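Local coordinates for protein acyl-CoA thioester hydrolase HI0827 (Haemophilus influenzae Rd KW20, PDB 3BJK) that probably hydrolyses the thioester bond of a broad range of acyl-coenzyme A substrates, working as a hexamer of hotdog-fold subunits built as a trimer of dimers, at residues E64-I69 with T115-T120; P71-D76 with V100-S105; A50-H55 with N138-K143. The protein carries 1 engineered substitution. All coordinates share one frame; numbering follows the deposited sequence.

Contact 1. Residues E64-I69 with T115-T120; sequences ESMNFI and TDAVFT
Asn67 and Asp116 are joined three times over, twice through the backbone and once through their side chains. Asn67 N donates to Asp116 O, and Asp116 N returns a bond to Asn67 O at 3.0 Å, making this a hydrogen-bonded pair of the antiparallel ladder. The two side chains rise from the same face, side by side; Asn67 ND2 gives a nearly straight bond of 2.8 Å to the syn lone pair of Asp116 OD1. That oxygen lies in the Asn67 amide plane, while its own carboxylate is turned 86° from it. Asp116 reaches this place with CG in the crowded position between N and the carbonyl carbon (chi1 66°). A water donates to the same OD1 and also bonds Ser65 OG. Farther along, Val118 N donates to Ser65 O at 3.0 Å, and two waters link Glu64 OE1 to Thr120 OG1. Val118 CG1 lies 3.7 Å from Glu64 CD.

On the other face, Met66 CG packs on Ala117 CB at 3.7 Å, and Thr115 CG2 touches the Phe68 ring obliquely, 3.8 Å from CD1. Met66, Phe68 and Thr115 meet the long helix 35-54 of the hotdog fold, through Met39, Ile38 and Met42. Strand 91-101 flanks 111-123, while Ser65 to Asn67 pair antiparallel with a strand of the second subunit, so the sheet continues across the dimer.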
loop_
_atom_site.group_PDB
_atom_site.type_symbol
_atom_site.label_atom_id
_atom_site.label_comp_id
_atom_site.label_asym_id
_atom_site.label_seq_id
_atom_site.Cartn_x
_atom_site.Cartn_y
_atom_site.Cartn_z
ATOM N N GLU C 64 11.123 24.171 6.047
ATOM C CA GLU C 64 11.284 25.105 7.173
ATOM C C GLU C 64 9.964 25.324 7.920
ATOM O O GLU C 64 9.971 25.617 9.109
ATOM C CB GLU C 64 11.895 26.433 6.701
ATOM C CG GLU C 64 11.162 27.142 5.540
ATOM C CD GLU C 64 12.110 28.051 4.747
ATOM O OE1 GLU C 64 12.912 27.562 3.838
ATOM O OE2 GLU C 64 12.062 29.243 5.113
ATOM N N SER C 65 8.847 25.149 7.213
ATOM C CA SER C 65 7.518 25.325 7.808
ATOM C C SER C 65 6.482 24.469 7.136
ATOM O O SER C 65 6.538 24.284 5.945
ATOM C CB SER C 65 7.057 26.795 7.757
ATOM O OG SER C 65 6.926 27.213 6.400
ATOM N N MET C 66 5.521 23.962 7.915
ATOM C CA MET C 66 4.276 23.449 7.406
ATOM C C MET C 66 3.159 23.806 8.355
ATOM O O MET C 66 3.346 23.836 9.571
ATOM C CB MET C 66 4.223 21.949 7.289
ATOM C CG MET C 66 5.301 21.316 6.631
ATOM S SD MET C 66 4.881 19.534 6.539
ATOM C CE MET C 66 6.525 18.897 6.169
ATOM N N ASN C 67 2.011 24.090 7.779
ATOM C CA ASN C 67 0.814 24.431 8.541
ATOM C C ASN C 67 -0.327 23.572 8.066
ATOM O O ASN C 67 -0.614 23.547 6.872
ATOM C CB ASN C 67 0.476 25.917 8.389
ATOM C CG ASN C 67 1.539 26.801 8.954
ATOM O OD1 ASN C 67 1.615 26.955 10.160
ATOM N ND2 ASN C 67 2.423 27.332 8.093
ATOM N N PHE C 68 -0.948 22.826 8.994
ATOM C CA PHE C 68 -2.117 22.022 8.713
ATOM C C PHE C 68 -3.280 22.858 9.119
ATOM O O PHE C 68 -3.505 23.093 10.300
ATOM C CB PHE C 68 -2.085 20.670 9.453
ATOM C CG PHE C 68 -0.887 19.834 9.088
ATOM C CD1 PHE C 68 -0.929 18.992 7.984
ATOM C CD2 PHE C 68 0.267 19.876 9.869
ATOM C CE1 PHE C 68 0.206 18.244 7.599
ATOM C CE2 PHE C 68 1.396 19.096 9.510
ATOM C CZ PHE C 68 1.345 18.325 8.372
ATOM N N ILE C 69 -3.999 23.386 8.137
ATOM C CA ILE C 69 -5.026 24.421 8.424
ATOM C C ILE C 69 -6.423 23.851 8.643
ATOM O O ILE C 69 -7.105 24.224 9.590
ATOM C CB ILE C 69 -5.053 25.505 7.294
ATOM C CG1 ILE C 69 -3.649 26.101 7.112
ATOM C CG2 ILE C 69 -6.066 26.562 7.621
ATOM C CD1 ILE C 69 -3.330 26.626 5.707
ATOM N N THR C 115 -3.679 23.182 3.625
ATOM C CA THR C 115 -2.294 22.943 4.089
ATOM C C THR C 115 -1.311 23.800 3.278
ATOM O O THR C 115 -1.557 24.144 2.067
ATOM C CB THR C 115 -1.843 21.413 3.922
ATOM O OG1 THR C 115 -2.927 20.516 4.183
ATOM C CG2 THR C 115 -0.708 21.071 4.853
ATOM N N ASP C 116 -0.229 24.229 3.950
ATOM C CA ASP C 116 0.873 24.868 3.242
ATOM C C ASP C 116 2.215 24.403 3.788
ATOM O O ASP C 116 2.285 23.751 4.815
ATOM C CB ASP C 116 0.761 26.378 3.201
ATOM C CG ASP C 116 0.891 27.065 4.572
ATOM O OD1 ASP C 116 1.687 26.683 5.470
ATOM O OD2 ASP C 116 0.176 28.051 4.722
ATOM N N ALA C 117 3.265 24.709 3.042
ATOM C CA ALA C 117 4.617 24.389 3.466
ATOM C C ALA C 117 5.622 25.160 2.590
ATOM O O ALA C 117 5.325 25.547 1.445
ATOM C CB ALA C 117 4.837 22.913 3.366
ATOM N N VAL C 118 6.828 25.335 3.101
ATOM C CA VAL C 118 7.929 25.836 2.260
ATOM C C VAL C 118 9.061 24.804 2.272
ATOM O O VAL C 118 9.617 24.538 3.339
ATOM C CB VAL C 118 8.428 27.187 2.793
ATOM C CG1 VAL C 118 9.643 27.663 1.959
ATOM C CG2 VAL C 118 7.275 28.205 2.753
ATOM N N PHE C 119 9.332 24.231 1.091
ATOM C CA PHE C 119 10.303 23.166 0.850
ATOM C C PHE C 119 11.527 23.773 0.255
ATOM O O PHE C 119 11.436 24.729 -0.504
ATOM C CB PHE C 119 9.789 22.150 -0.182
ATOM C CG PHE C 119 8.831 21.121 0.383
ATOM C CD1 PHE C 119 7.505 21.443 0.645
ATOM C CD2 PHE C 119 9.246 19.820 0.588
ATOM C CE1 PHE C 119 6.665 20.495 1.194
ATOM C CE2 PHE C 119 8.432 18.907 1.093
ATOM C CZ PHE C 119 7.126 19.229 1.403
ATOM N N THR C 120 12.660 23.181 0.572
ATOM C CA THR C 120 13.933 23.434 -0.110
ATOM C C THR C 120 14.498 22.118 -0.698
ATOM O O THR C 120 14.696 21.109 0.004
ATOM C CB THR C 120 15.000 24.065 0.844
ATOM O OG1 THR C 120 14.409 25.115 1.623
ATOM C CG2 THR C 120 16.230 24.516 0.068
HETATM O O HOH W 1 12.424 25.032 3.467
HETATM O O HOH W 2 15.411 27.474 2.415
HETATM O O HOH W 3 4.397 27.161 5.189
#

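Contact 2. Residues P71-D76 with V100-S105; sequences PISVGD and VKKVAS
Charge and hydrogen bonding centre on the carboxylate of Asp76, a buried group gripped on both oxygens. Lys102 NZ forms a salt bridge with Asp76 OD1 at 2.8 Å, arriving on the syn lone pair. Although the CB of Lys102 points away from 71-76, bends at chi2 (-54°) and chi3 (-137°) fold the chain back so that it runs alongside the aspartate, with CD also 3.4 Å from Asp76 OD1. The other oxygen, OD2, accepts from Ser73 N at 2.9 Å; this donor stands well above the carboxylate plane, yet the bond is nearly straight at hydrogen. These partners would be expected to favour the ionised carboxylate.

Two waters add to the contact. One donates to Asp76 OD2 at 2.6 Å and to Pro71 O, with a weak bond from Lys102 NZ besides. The second makes a separate backbone bridge between the loops, donating to Gly75 O and accepting from Ala104 N.

Among the apolar groups, Val100 CG1 lies against the face of the carboxylate opposite Ser73 N, 3.3 Å from Asp76 OD2, and Val100 CG2 meets Ile72 CG1 at 3.9 Å. Val100 and Ile72 also touch Val78 and Val114 of adjacent strands, which places the ion pair at the margin of the sheet's apolar layer. The CB of Lys101 points away from 71-76, and its NZ forms a salt bridge with Glu52 of the third subunit.

Residues Ser73 to Asp76 make a type II beta turn, closed by Asp76 N to Ser73 O, with Gly75 at positive phi (91°) in its third position. The bond that Asp76 OD2 accepts from Ser73 N spans the same turn, which leads into strand 77-87 of the hotdog sheet beside the end of strand 91-101.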
loop_
_atom_site.group_PDB
_atom_site.type_symbol
_atom_site.label_atom_id
_atom_site.label_comp_id
_atom_site.label_asym_id
_atom_site.label_seq_id
_atom_site.Cartn_x
_atom_site.Cartn_y
_atom_site.Cartn_z
ATOM N N PRO C 71 -8.794 19.990 7.896
ATOM C CA PRO C 71 -8.706 18.588 7.520
ATOM C C PRO C 71 -9.139 18.291 6.071
ATOM O O PRO C 71 -9.941 19.030 5.493
ATOM C CB PRO C 71 -9.634 17.898 8.514
ATOM C CG PRO C 71 -10.582 18.907 8.950
ATOM C CD PRO C 71 -9.898 20.250 8.838
ATOM N N ILE C 72 -8.623 17.211 5.513
ATOM C CA ILE C 72 -9.113 16.697 4.226
ATOM C C ILE C 72 -10.020 15.509 4.434
ATOM O O ILE C 72 -9.785 14.688 5.296
ATOM C CB ILE C 72 -7.913 16.285 3.276
ATOM C CG1 ILE C 72 -7.033 17.470 2.966
ATOM C CG2 ILE C 72 -8.440 15.652 1.978
ATOM C CD1 ILE C 72 -5.842 17.152 2.182
ATOM N N SER C 73 -11.094 15.424 3.657
ATOM C CA SER C 73 -12.046 14.337 3.754
ATOM C C SER C 73 -11.879 13.341 2.608
ATOM O O SER C 73 -11.515 13.695 1.501
ATOM C CB SER C 73 -13.476 14.855 3.722
ATOM O OG SER C 73 -13.718 15.608 4.893
ATOM N N VAL C 74 -12.234 12.103 2.872
ATOM C CA VAL C 74 -12.363 11.098 1.804
ATOM C C VAL C 74 -13.285 11.604 0.679
ATOM O O VAL C 74 -14.383 12.092 0.929
ATOM C CB VAL C 74 -12.897 9.738 2.360
ATOM C CG1 VAL C 74 -13.179 8.757 1.241
ATOM C CG2 VAL C 74 -11.883 9.149 3.304
ATOM N N GLY C 75 -12.850 11.441 -0.560
ATOM C CA GLY C 75 -13.675 11.858 -1.685
ATOM C C GLY C 75 -13.437 13.300 -2.148
ATOM O O GLY C 75 -13.944 13.658 -3.211
ATOM N N ASP C 76 -12.697 14.110 -1.367
ATOM C CA ASP C 76 -12.283 15.473 -1.763
ATOM C C ASP C 76 -11.291 15.335 -2.937
ATOM O O ASP C 76 -10.487 14.434 -2.961
ATOM C CB ASP C 76 -11.492 16.188 -0.622
ATOM C CG ASP C 76 -12.373 16.736 0.498
ATOM O OD1 ASP C 76 -13.619 16.676 0.424
ATOM O OD2 ASP C 76 -11.767 17.209 1.492
ATOM N N VAL C 100 -8.404 21.820 -1.591
ATOM C CA VAL C 100 -9.455 20.826 -1.803
ATOM C C VAL C 100 -10.611 21.439 -2.610
ATOM O O VAL C 100 -10.917 22.638 -2.509
ATOM C CB VAL C 100 -9.980 20.303 -0.421
ATOM C CG1 VAL C 100 -11.367 19.804 -0.476
ATOM C CG2 VAL C 100 -9.009 19.257 0.181
ATOM N N LYS C 101 -11.247 20.587 -3.410
ATOM C CA LYS C 101 -12.529 20.880 -4.067
ATOM C C LYS C 101 -13.561 19.796 -3.724
ATOM O O LYS C 101 -13.282 18.595 -3.895
ATOM C CB LYS C 101 -12.318 20.953 -5.588
ATOM C CG LYS C 101 -13.555 21.329 -6.427
ATOM C CD LYS C 101 -13.212 21.235 -7.935
ATOM C CE LYS C 101 -14.284 21.692 -8.828
ATOM N NZ LYS C 101 -13.913 21.707 -10.279
ATOM N N LYS C 102 -14.727 20.226 -3.230
ATOM C CA LYS C 102 -15.861 19.348 -2.947
ATOM C C LYS C 102 -16.628 19.108 -4.251
ATOM O O LYS C 102 -17.245 20.029 -4.798
ATOM C CB LYS C 102 -16.861 19.994 -1.960
ATOM C CG LYS C 102 -16.300 20.482 -0.636
ATOM C CD LYS C 102 -15.562 19.395 0.055
ATOM C CE LYS C 102 -15.871 19.342 1.544
ATOM N NZ LYS C 102 -15.175 18.157 2.163
ATOM N N VAL C 103 -16.608 17.864 -4.714
ATOM C CA VAL C 103 -17.309 17.456 -5.960
ATOM C C VAL C 103 -18.442 16.461 -5.709
ATOM O O VAL C 103 -19.388 16.388 -6.517
ATOM C CB VAL C 103 -16.322 16.861 -7.008
ATOM C CG1 VAL C 103 -15.245 17.891 -7.378
ATOM C CG2 VAL C 103 -15.635 15.585 -6.471
ATOM N N ALA C 104 -18.346 15.693 -4.617
ATOM C CA ALA C 104 -19.389 14.708 -4.254
ATOM C C ALA C 104 -19.731 14.688 -2.759
ATOM O O ALA C 104 -20.398 13.758 -2.283
ATOM C CB ALA C 104 -19.000 13.309 -4.717
ATOM N N SER C 105 -19.300 15.722 -2.038
ATOM C CA SER C 105 -19.744 16.003 -0.676
ATOM C C SER C 105 -20.233 17.443 -0.654
ATOM O O SER C 105 -19.962 18.193 -1.580
ATOM C CB SER C 105 -18.584 15.872 0.288
ATOM O OG SER C 105 -17.977 17.141 0.467
HETATM O O HOH W 4 -12.216 18.715 3.537
HETATM O O HOH W 5 -16.012 15.501 -2.905
#

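Contact 3. Residues A50-H55 with N138-K143; sequences AKEIAH and NQELEK. With EDO (1,2-ethanediol), chain S.
The C-terminal end of the long hotdog helix 35-54 meets the start of helix 139-148, the short segment axes crossing at 111°, with Asn138 as N-cap between them. Its side chain, CG anti to the backbone N (chi1 -169°), uses both ends of the amide: OD1 accepts from Leu141 N as the capping bond, and ND2 donates to Ile53 O at 2.8 Å, nearly along the C=O axis. ND2 also bonds Pro134 O. Asn138 CG stands over one face of the His55 ring, toward its rim, the planes 35° apart. His55, at positive phi just after helix 35-54, is steadied by its in-plane bond from ND1 to Glu52 O, 3.0 Å long.

Glu140 points its CB at the other helix end, 3.4 Å from Glu52 O, and a bend at chi2 carries its carboxylate across Glu52. Glu52 OE1 and Glu140 OE1 lie 4.1 Å apart; Lys101 of the third subunit bridges to both, probably offsetting their repulsion, and its Arg19 also binds Glu52. Ile53 crosses Leu141 at about a right angle, CG2 against CD1. Ethanediol, probably from the crystallisation liquor, spans the Glu52 carboxylate: its O2 donates to OE1 and its O1 to OE2, each at 2.9 Å.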
loop_
_atom_site.group_PDB
_atom_site.type_symbol
_atom_site.label_atom_id
_atom_site.label_comp_id
_atom_site.label_asym_id
_atom_site.label_seq_id
_atom_site.Cartn_x
_atom_site.Cartn_y
_atom_site.Cartn_z
ATOM N N ALA C 50 10.706 21.489 -8.722
ATOM C CA ALA C 50 12.165 21.542 -8.581
ATOM C C ALA C 50 12.882 20.792 -9.692
ATOM O O ALA C 50 13.837 21.323 -10.239
ATOM C CB ALA C 50 12.616 21.027 -7.245
ATOM N N LYS C 51 12.469 19.572 -10.034
ATOM C CA LYS C 51 13.163 18.872 -11.093
ATOM C C LYS C 51 13.020 19.603 -12.429
ATOM O O LYS C 51 13.915 19.563 -13.242
ATOM C CB LYS C 51 12.636 17.437 -11.241
ATOM C CG LYS C 51 12.920 16.590 -10.046
ATOM C CD LYS C 51 12.182 15.344 -10.110
ATOM C CE LYS C 51 12.104 14.625 -8.800
ATOM N NZ LYS C 51 10.910 13.764 -8.887
ATOM N N GLU C 52 11.846 20.212 -12.654
ATOM C CA GLU C 52 11.602 20.952 -13.878
ATOM C C GLU C 52 12.651 22.108 -14.019
ATOM O O GLU C 52 13.315 22.255 -15.033
ATOM C CB GLU C 52 10.159 21.460 -13.931
ATOM C CG GLU C 52 9.137 20.408 -14.391
ATOM C CD GLU C 52 7.682 20.830 -14.147
ATOM O OE1 GLU C 52 7.408 21.704 -13.272
ATOM O OE2 GLU C 52 6.814 20.262 -14.830
ATOM N N ILE C 53 12.808 22.860 -12.949
ATOM C CA ILE C 53 13.701 24.006 -12.863
ATOM C C ILE C 53 15.169 23.566 -12.910
ATOM O O ILE C 53 15.978 24.183 -13.590
ATOM C CB ILE C 53 13.390 24.819 -11.550
ATOM C CG1 ILE C 53 12.004 25.465 -11.675
ATOM C CG2 ILE C 53 14.506 25.879 -11.194
ATOM C CD1 ILE C 53 11.580 26.129 -10.432
ATOM N N ALA C 54 15.480 22.502 -12.182
ATOM C CA ALA C 54 16.845 21.987 -12.063
ATOM C C ALA C 54 17.304 21.220 -13.288
ATOM O O ALA C 54 18.507 20.960 -13.427
ATOM C CB ALA C 54 16.949 21.073 -10.809
ATOM N N HIS C 55 16.361 20.856 -14.166
ATOM C CA HIS C 55 16.632 20.063 -15.372
ATOM C C HIS C 55 17.204 18.696 -14.988
ATOM O O HIS C 55 18.128 18.205 -15.607
ATOM C CB HIS C 55 17.547 20.819 -16.349
ATOM C CG HIS C 55 16.809 21.746 -17.270
ATOM N ND1 HIS C 55 15.546 22.234 -16.985
ATOM C CD2 HIS C 55 17.162 22.292 -18.459
ATOM C CE1 HIS C 55 15.142 23.011 -17.977
ATOM N NE2 HIS C 55 16.107 23.070 -18.878
ATOM N N ASN C 138 17.510 27.360 -20.248
ATOM C CA ASN C 138 16.638 26.803 -19.228
ATOM C C ASN C 138 15.336 27.612 -19.094
ATOM O O ASN C 138 15.229 28.506 -18.263
ATOM C CB ASN C 138 17.390 26.683 -17.878
ATOM C CG ASN C 138 16.620 25.850 -16.836
ATOM O OD1 ASN C 138 15.408 25.661 -16.955
ATOM N ND2 ASN C 138 17.324 25.392 -15.783
ATOM N N GLN C 139 14.346 27.275 -19.916
ATOM C CA GLN C 139 13.057 27.964 -19.906
ATOM C C GLN C 139 12.287 27.835 -18.588
ATOM O O GLN C 139 11.593 28.761 -18.164
ATOM C CB GLN C 139 12.181 27.403 -21.000
ATOM C CG GLN C 139 12.654 27.736 -22.380
ATOM C CD GLN C 139 11.622 27.362 -23.414
ATOM O OE1 GLN C 139 10.764 26.488 -23.181
ATOM N NE2 GLN C 139 11.672 28.028 -24.540
ATOM N N GLU C 140 12.378 26.672 -17.964
ATOM C CA GLU C 140 11.672 26.457 -16.725
ATOM C C GLU C 140 12.242 27.384 -15.641
ATOM O O GLU C 140 11.481 27.978 -14.878
ATOM C CB GLU C 140 11.719 24.979 -16.340
ATOM C CG GLU C 140 10.950 24.063 -17.357
ATOM C CD GLU C 140 9.465 23.755 -16.974
ATOM O OE1 GLU C 140 8.941 24.332 -15.974
ATOM O OE2 GLU C 140 8.836 22.900 -17.664
ATOM N N LEU C 141 13.568 27.519 -15.600
ATOM C CA LEU C 141 14.243 28.456 -14.672
ATOM C C LEU C 141 13.887 29.898 -15.005
ATOM O O LEU C 141 13.543 30.673 -14.120
ATOM C CB LEU C 141 15.763 28.278 -14.732
ATOM C CG LEU C 141 16.674 29.242 -13.948
ATOM C CD1 LEU C 141 16.366 29.185 -12.440
ATOM C CD2 LEU C 141 18.164 28.945 -14.219
ATOM N N GLU C 142 13.977 30.234 -16.294
ATOM C CA GLU C 142 13.591 31.552 -16.816
ATOM C C GLU C 142 12.210 31.997 -16.293
ATOM O O GLU C 142 12.099 33.090 -15.749
ATOM C CB GLU C 142 13.617 31.553 -18.369
ATOM C CG GLU C 142 14.389 32.680 -19.020
ATOM C CD GLU C 142 14.233 32.719 -20.570
ATOM O OE1 GLU C 142 13.871 31.691 -21.213
ATOM O OE2 GLU C 142 14.478 33.804 -21.152
ATOM N N LYS C 143 11.187 31.154 -16.458
ATOM C CA LYS C 143 9.816 31.409 -15.952
ATOM C C LYS C 143 9.725 31.698 -14.421
ATOM O O LYS C 143 9.051 32.644 -13.981
ATOM C CB LYS C 143 8.908 30.195 -16.239
ATOM C CG LYS C 143 8.280 30.127 -17.619
ATOM C CD LYS C 143 7.234 28.970 -17.695
ATOM C CE LYS C 143 6.295 29.120 -18.941
ATOM N NZ LYS C 143 4.945 28.530 -18.653
HETATM C C1 EDO S . 3.700 22.442 -14.065
HETATM O O1 EDO S . 4.864 22.400 -14.923
HETATM C C2 EDO S . 4.099 22.589 -12.592
HETATM O O2 EDO S . 4.817 21.475 -12.060
#

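In the fold
The three contacts are nested along the chain: contact 3 closes the widest loop, contact 1 lies within it, and contact 2 within contact 1. Contacts 1 and 2 both reach the same antiparallel sheet, where strands 91-101 and 111-123 are neighbours; their centres are about 20 Å apart and residues 64-69 and 71-76 almost adjoin in sequence. Contact 3 joins the end of helix 35-54 to the C-terminal helix, its centre about 22 Å from that of contact 1 and about 32 Å from that of contact 2, across the chain's centre from both. Contact 1 faces the second subunit; contacts 2 and 3 touch the third, and contact 2 also a fourth, so the set reaches several neighbours.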